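Local coordinates for Two-component response regulator (Geobacillus stearothermophilus, PDB 6SWI), which probably binds DNA through its AraC-type helix-turn-helix domain to control transcription of the arabinan-utilization genes, as the C-terminal output domain of a two-component response regulator, at residues E26-A29 with E30-V34; V37-S40 with R41-Q45. All blocks are in the same frame, centred on the assembly; numbering follows the deposited sequence.

Contact 1. Residues E26-A29 with E30-V34; sequences ESVA and EFLNV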
ATOM      1  N   GLU A  26       3.024  13.129  10.703  1.00 11.02           N
ATOM      2  CA  GLU A  26       3.890  13.891  11.592  0.65 12.64           C
ATOM      3  C   GLU A  26       5.340  13.442  11.469  1.00 12.50           C
ATOM      4  O   GLU A  26       6.253  14.268  11.487  1.00 14.41           O
ATOM      5  CB  GLU A  26       3.395  13.760  13.033  0.65 15.21           C
ATOM      6  CG  GLU A  26       2.142  14.572  13.331  0.65 19.81           C
ATOM      7  CD  GLU A  26       0.849  13.835  13.010  0.65 22.38           C
ATOM      8  OE1 GLU A  26      -0.226  14.353  13.388  0.65 21.42           O
ATOM      9  OE2 GLU A  26       0.900  12.748  12.389  0.65 26.00           O
ATOM     10  N   SER A  27       5.569  12.137  11.323  1.00 12.98           N
ATOM     11  CA  SER A  27       6.935  11.635  11.222  1.00 13.58           C
ATOM     12  C   SER A  27       7.613  12.043   9.909  1.00 13.67           C
ATOM     13  O   SER A  27       8.830  12.278   9.886  1.00 16.20           O
ATOM     14  CB  SER A  27       6.937  10.124  11.458  1.00 14.35           C
ATOM     15  OG  SER A  27       6.602   9.452  10.265  1.00 14.52           O
ATOM     16  N   VAL A  28       6.855  12.129   8.813  1.00 12.48           N
ATOM     17  CA  VAL A  28       7.420  12.618   7.560  1.00 13.16           C
ATOM     18  C   VAL A  28       7.689  14.112   7.645  1.00 12.83           C
ATOM     19  O   VAL A  28       8.715  14.604   7.159  1.00 15.66           O
ATOM     20  CB  VAL A  28       6.501  12.265   6.376  1.00 13.64           C
ATOM     21  CG1 VAL A  28       7.010  12.878   5.078  1.00 15.09           C
ATOM     22  CG2 VAL A  28       6.380  10.758   6.238  1.00 15.51           C
ATOM     23  N   ALA A  29       6.779  14.857   8.277  1.00 11.45           N
ATOM     24  CA  ALA A  29       7.036  16.275   8.497  1.00 13.25           C
ATOM     25  C   ALA A  29       8.322  16.494   9.295  1.00 16.06           C
ATOM     26  O   ALA A  29       9.034  17.478   9.058  1.00 18.38           O
ATOM     27  CB  ALA A  29       5.828  16.941   9.163  1.00 12.21           C
ATOM     28  N   GLU A  30       8.652  15.583  10.223  1.00 18.26           N
ATOM     29  CA  GLU A  30       9.938  15.679  10.921  1.00 23.83           C
ATOM     30  C   GLU A  30      11.105  15.436   9.970  1.00 24.19           C
ATOM     31  O   GLU A  30      12.105  16.165  10.003  1.00 26.07           O
ATOM     32  CB  GLU A  30      10.031  14.707  12.101  1.00 30.57           C
ATOM     33  CG  GLU A  30       8.776  14.461  12.903  1.00 38.13           C
ATOM     34  CD  GLU A  30       8.218  15.710  13.548  1.00 43.82           C
ATOM     35  OE1 GLU A  30       7.226  16.257  13.019  1.00 45.94           O
ATOM     36  OE2 GLU A  30       8.762  16.138  14.588  1.00 46.15           O
ATOM     37  N   PHE A  31      11.013  14.396   9.134  1.00 24.44           N
ATOM     38  CA  PHE A  31      12.060  14.144   8.146  1.00 24.35           C
ATOM     39  C   PHE A  31      12.271  15.360   7.255  1.00 22.57           C
ATOM     40  O   PHE A  31      13.409  15.775   7.002  1.00 24.41           O
ATOM     41  CB  PHE A  31      11.704  12.919   7.302  1.00 26.77           C
ATOM     42  CG  PHE A  31      12.430  12.855   5.980  1.00 30.68           C
ATOM     43  CD1 PHE A  31      13.813  12.844   5.931  1.00 33.56           C
ATOM     44  CD2 PHE A  31      11.730  12.797   4.788  1.00 32.54           C
ATOM     45  CE1 PHE A  31      14.487  12.769   4.728  1.00 34.53           C
ATOM     46  CE2 PHE A  31      12.400  12.734   3.576  1.00 33.72           C
ATOM     47  CZ  PHE A  31      13.780  12.718   3.549  1.00 34.11           C
ATOM     48  N   LEU A  32      11.181  15.957   6.783  1.00 21.75           N
ATOM     49  CA  LEU A  32      11.265  17.091   5.880  1.00 22.62           C
ATOM     50  C   LEU A  32      11.541  18.401   6.600  1.00 23.25           C
ATOM     51  O   LEU A  32      11.838  19.403   5.935  1.00 24.63           O
ATOM     52  CB  LEU A  32       9.960  17.203   5.097  1.00 21.67           C
ATOM     53  CG  LEU A  32       9.623  16.019   4.188  1.00 23.53           C
ATOM     54  CD1 LEU A  32       8.215  16.161   3.646  1.00 24.33           C
ATOM     55  CD2 LEU A  32      10.631  15.898   3.051  1.00 24.95           C
ATOM     56  N   ASN A  33      11.435  18.417   7.930  1.00 23.50           N
ATOM     57  CA  ASN A  33      11.663  19.613   8.735  1.00 23.76           C
ATOM     58  C   ASN A  33      10.639  20.704   8.420  1.00 23.15           C
ATOM     59  O   ASN A  33      10.993  21.832   8.079  1.00 26.03           O
ATOM     60  CB  ASN A  33      13.096  20.126   8.567  1.00 26.95           C
ATOM     61  CG  ASN A  33      13.730  20.533   9.876  1.00 29.94           C
ATOM     62  OD1 ASN A  33      13.099  21.182  10.708  1.00 30.02           O
ATOM     63  ND2 ASN A  33      14.993  20.163  10.062  1.00 31.87           N
ATOM     64  N   VAL A  34       9.350  20.361   8.532  1.00 18.96           N
ATOM     65  CA  VAL A  34       8.260  21.282   8.222  1.00 15.77           C
ATOM     66  C   VAL A  34       7.086  21.056   9.171  1.00 13.14           C
ATOM     67  O   VAL A  34       6.978  20.028   9.845  1.00 13.74           O
ATOM     68  CB  VAL A  34       7.772  21.176   6.758  1.00 15.21           C
ATOM     69  CG1 VAL A  34       8.898  21.454   5.761  1.00 16.61           C
ATOM     70  CG2 VAL A  34       7.131  19.821   6.509  1.00 14.41           C
TER
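A Schellman motif spanning Ala29 to Val34 closes helix 25-32, the first helix of a helix-turn-helix unit. The amide N of Val34 reaches back to Ala29 O at 2.9 Å, while Asn33 N makes a weak hydrogen bond to Glu30 O. Asn33 sits at the C-prime place with positive phi (64°), a backbone state that asparagine tolerates better than most residues with a side chain. Just before this ending the bonding is regular i to i+4: Phe31 N donates to Ser27 O, and Leu32 N to Val28 O at 2.8 Å.

On the inner face Val28 and Leu32 lie side by side and point the same way. With chi1 at 175°, Val28 CG1 stands beside its own carbonyl carbon and is sent along the helix toward Leu32, whose CD1 it meets at 3.8 Å. Two branched aliphatic residues one turn apart suit this face, which is covered by Tyr13 and Ala10 of helix 5-17 and by Leu39 of helix 36-47. Ala29, small enough to pack against Pro36 and Leu39, also receives Val34: Ala29 CB lies 4.1 Å from Val34 CG2, the hydrophobic contact that commonly accompanies a Schellman ending. Polar Ser27 faces the more open side, where its OG bonds to Thr24 O near the start of the helix. A helix stopped by a positive-phi residue, with an apolar residue just beyond folding back onto its last turn, is the classic Schellman C-cap, here leading into the turn of a helix-turn-helix.

Contact 2. Residues V37-S40 with R41-Q45; sequences VYLS and RMIKQ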
ATOM      1  N   VAL A  37       0.914  20.484   9.609  1.00  8.72           N
ATOM      2  CA  VAL A  37      -0.281  21.055   9.003  1.00  9.04           C
ATOM      3  C   VAL A  37       0.017  21.518   7.585  1.00  7.94           C
ATOM      4  O   VAL A  37      -0.746  21.243   6.654  1.00  8.53           O
ATOM      5  CB  VAL A  37      -0.845  22.189   9.878  1.00 10.81           C
ATOM      6  CG1 VAL A  37      -2.067  22.805   9.219  1.00 11.00           C
ATOM      7  CG2 VAL A  37      -1.194  21.660  11.267  1.00 12.26           C
ATOM      8  N   TYR A  38       1.134  22.225   7.393  1.00  7.34           N
ATOM      9  CA  TYR A  38       1.532  22.625   6.047  1.00  7.26           C
ATOM     10  C   TYR A  38       1.664  21.415   5.132  1.00  6.85           C
ATOM     11  O   TYR A  38       1.143  21.404   4.011  1.00  7.35           O
ATOM     12  CB  TYR A  38       2.859  23.383   6.106  1.00  8.13           C
ATOM     13  CG  TYR A  38       3.311  23.873   4.754  1.00  8.98           C
ATOM     14  CD1 TYR A  38       2.711  24.987   4.162  1.00 10.74           C
ATOM     15  CD2 TYR A  38       4.317  23.228   4.058  1.00 10.46           C
ATOM     16  CE1 TYR A  38       3.111  25.449   2.910  1.00 12.55           C
ATOM     17  CE2 TYR A  38       4.725  23.678   2.803  1.00 11.80           C
ATOM     18  CZ  TYR A  38       4.120  24.789   2.238  1.00 12.55           C
ATOM     19  OH  TYR A  38       4.523  25.240   0.999  1.00 15.84           O
ATOM     20  N   LEU A  39       2.355  20.374   5.597  1.00  6.59           N
ATOM     21  CA  LEU A  39       2.556  19.201   4.755  1.00  7.87           C
ATOM     22  C   LEU A  39       1.229  18.551   4.396  1.00  7.34           C
ATOM     23  O   LEU A  39       0.997  18.189   3.237  1.00  8.31           O
ATOM     24  CB  LEU A  39       3.455  18.200   5.474  1.00  8.85           C
ATOM     25  CG  LEU A  39       3.728  16.911   4.693  1.00 10.00           C
ATOM     26  CD1 LEU A  39       4.417  17.207   3.366  1.00 11.79           C
ATOM     27  CD2 LEU A  39       4.573  15.953   5.519  1.00 12.11           C
ATOM     28  N   SER A  40       0.352  18.382   5.386  1.00  7.66           N
ATOM     29  CA  SER A  40      -0.957  17.787   5.134  1.00  8.76           C
ATOM     30  C   SER A  40      -1.710  18.573   4.080  1.00  8.01           C
ATOM     31  O   SER A  40      -2.309  17.994   3.163  1.00  9.14           O
ATOM     32  CB  SER A  40      -1.761  17.771   6.433  1.00  9.98           C
ATOM     33  OG  SER A  40      -3.011  17.117   6.273  1.00 14.90           O
ATOM     34  N   ARG A  41      -1.702  19.902   4.203  1.00  8.38           N
ATOM     35  CA  ARG A  41      -2.430  20.739   3.263  1.00  9.15           C
ATOM     36  C   ARG A  41      -1.848  20.638   1.869  1.00  8.76           C
ATOM     37  O   ARG A  41      -2.593  20.598   0.882  1.00 10.00           O
ATOM     38  CB  ARG A  41      -2.373  22.193   3.708  1.00 10.44           C
ATOM     39  CG  ARG A  41      -3.208  22.495   4.916  1.00 12.46           C
ATOM     40  CD  ARG A  41      -3.202  23.991   5.208  1.00 14.33           C
ATOM     41  NE  ARG A  41      -3.592  24.732   4.012  1.00 16.20           N
ATOM     42  CZ  ARG A  41      -2.747  25.363   3.204  1.00 17.75           C
ATOM     43  NH1 ARG A  41      -1.448  25.381   3.472  1.00 15.61           N
ATOM     44  NH2 ARG A  41      -3.205  25.971   2.121  1.00 21.20           N
ATOM     45  N   MET A  42      -0.520  20.617   1.758  1.00  8.30           N
ATOM     46  CA  MET A  42       0.085  20.615   0.432  1.00  8.33           C
ATOM     47  C   MET A  42      -0.115  19.276  -0.262  1.00  8.32           C
ATOM     48  O   MET A  42      -0.359  19.238  -1.472  1.00  9.40           O
ATOM     49  CB  MET A  42       1.561  20.961   0.521  1.00  8.89           C
ATOM     50  CG  MET A  42       1.769  22.368   1.027  1.00 12.73           C
ATOM     51  SD  MET A  42       1.246  23.614  -0.122  1.00 18.45           S
ATOM     52  CE  MET A  42       2.676  23.555  -1.170  1.00 24.44           C
ATOM     53  N   ILE A  43      -0.034  18.168   0.484  1.00  8.43           N
ATOM     54  CA  ILE A  43      -0.338  16.866  -0.102  1.00  9.07           C
ATOM     55  C   ILE A  43      -1.763  16.848  -0.636  1.00  9.62           C
ATOM     56  O   ILE A  43      -2.016  16.430  -1.772  1.00 10.73           O
ATOM     57  CB  ILE A  43      -0.084  15.748   0.924  1.00  9.77           C
ATOM     58  CG1 ILE A  43       1.418  15.628   1.194  1.00 10.42           C
ATOM     59  CG2 ILE A  43      -0.697  14.421   0.459  1.00 10.64           C
ATOM     60  CD1 ILE A  43       1.765  14.642   2.287  1.00 11.40           C
ATOM     61  N   LYS A  44      -2.716  17.316   0.169  1.00  9.81           N
ATOM     62  CA  LYS A  44      -4.106  17.299  -0.258  1.00 11.97           C
ATOM     63  C   LYS A  44      -4.315  18.210  -1.457  1.00 11.46           C
ATOM     64  O   LYS A  44      -5.034  17.857  -2.395  1.00 12.95           O
ATOM     65  CB  LYS A  44      -5.006  17.700   0.912  1.00 15.85           C
ATOM     66  CG  LYS A  44      -6.487  17.814   0.573  1.00 21.64           C
ATOM     67  CD  LYS A  44      -7.038  16.470   0.117  1.00 26.43           C
ATOM     68  CE  LYS A  44      -8.556  16.416   0.220  1.00 29.34           C
ATOM     69  NZ  LYS A  44      -9.052  16.915   1.533  1.00 31.03           N
ATOM     70  N   GLN A  45      -3.669  19.372  -1.461  1.00 11.68           N
ATOM     71  CA  GLN A  45      -3.877  20.324  -2.541  1.00 12.84           C
ATOM     72  C   GLN A  45      -3.323  19.808  -3.858  1.00 12.03           C
ATOM     73  O   GLN A  45      -3.936  19.999  -4.912  1.00 14.09           O
ATOM     74  CB  GLN A  45      -3.216  21.648  -2.175  1.00 15.75           C
ATOM     75  CG  GLN A  45      -3.320  22.706  -3.252  1.00 19.83           C
ATOM     76  CD  GLN A  45      -2.369  23.855  -3.016  1.00 23.91           C
ATOM     77  OE1 GLN A  45      -2.498  24.587  -2.035  1.00 23.79           O
ATOM     78  NE2 GLN A  45      -1.405  24.021  -3.912  1.00 26.98           N
TER
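Met42 climbs the flank of helix 36-47 to lie across the ring of Tyr38, one turn before it. Met42 CB starts 3.5 Å from Tyr38 O. Met42 CG, anti to its own carbonyl carbon (chi1 -64°), swings back over one face of the ring in a CH-pi contact, 3.7 Å from the centroid of the Tyr38 ring and 16° off its normal. The bend at chi2 carries the sulfur toward the phenol end; Met42 SD lies 4.4 Å from the centroid of the Tyr38 ring and approaches obliquely, as a Met-aromatic contact. A further bend at chi3 turns the methyl to the hydroxyl, Met42 CE finishing 3.3 Å from Tyr38 OH. A flexible, unbranched thioether suits this place because it can follow a flat ring from over its face to its hydroxyl. Arg41 reaches the rim of the same tyrosine obliquely, on the side of the ring plane where Met42 lies, the edge of its guanidinium turned to Tyr38 CD1.

On the buried face Leu39 CD1 lies 3.8 Å from Ile43 CD1. Leucine suits its place by filling the angle between helices, touching Ile6 and Ala10 of helix 5-17 and Leu25 of helix 25-32. The backbone is continuous alpha-helix: Met42 N donates to Tyr38 O, and Ile43 N to Leu39 O at 2.9 Å. Ser35 OG accepts from Tyr38 N at the helix start. Buried Leu39 and Ile43 on one face, with exposed Arg41, Lys44 and Gln45 outside, mark an amphipathic helix, here the second of a helix-turn-helix motif.

Contact 1 closes before contact 2 opens: the first occupies helix 25-32 and its ending, the second the following helix 36-47, and a short turn joins them. Their centres are 12 Å apart, both on the same side of the chain's centre, within one helix-turn-helix domain. Leu39 of contact 2 packs on contact 1, Leu39 CD2 lying 3.9 Å from Val28 CG1 and Leu39 CD1 3.9 Å from Leu32 CD1. Helix 5-17 covers apolar residues from both, completing a three-helix cluster. In AraC-type regulators the second helix of such a pair usually enters the DNA major groove, so helix 36-47 is probably a recognition helix.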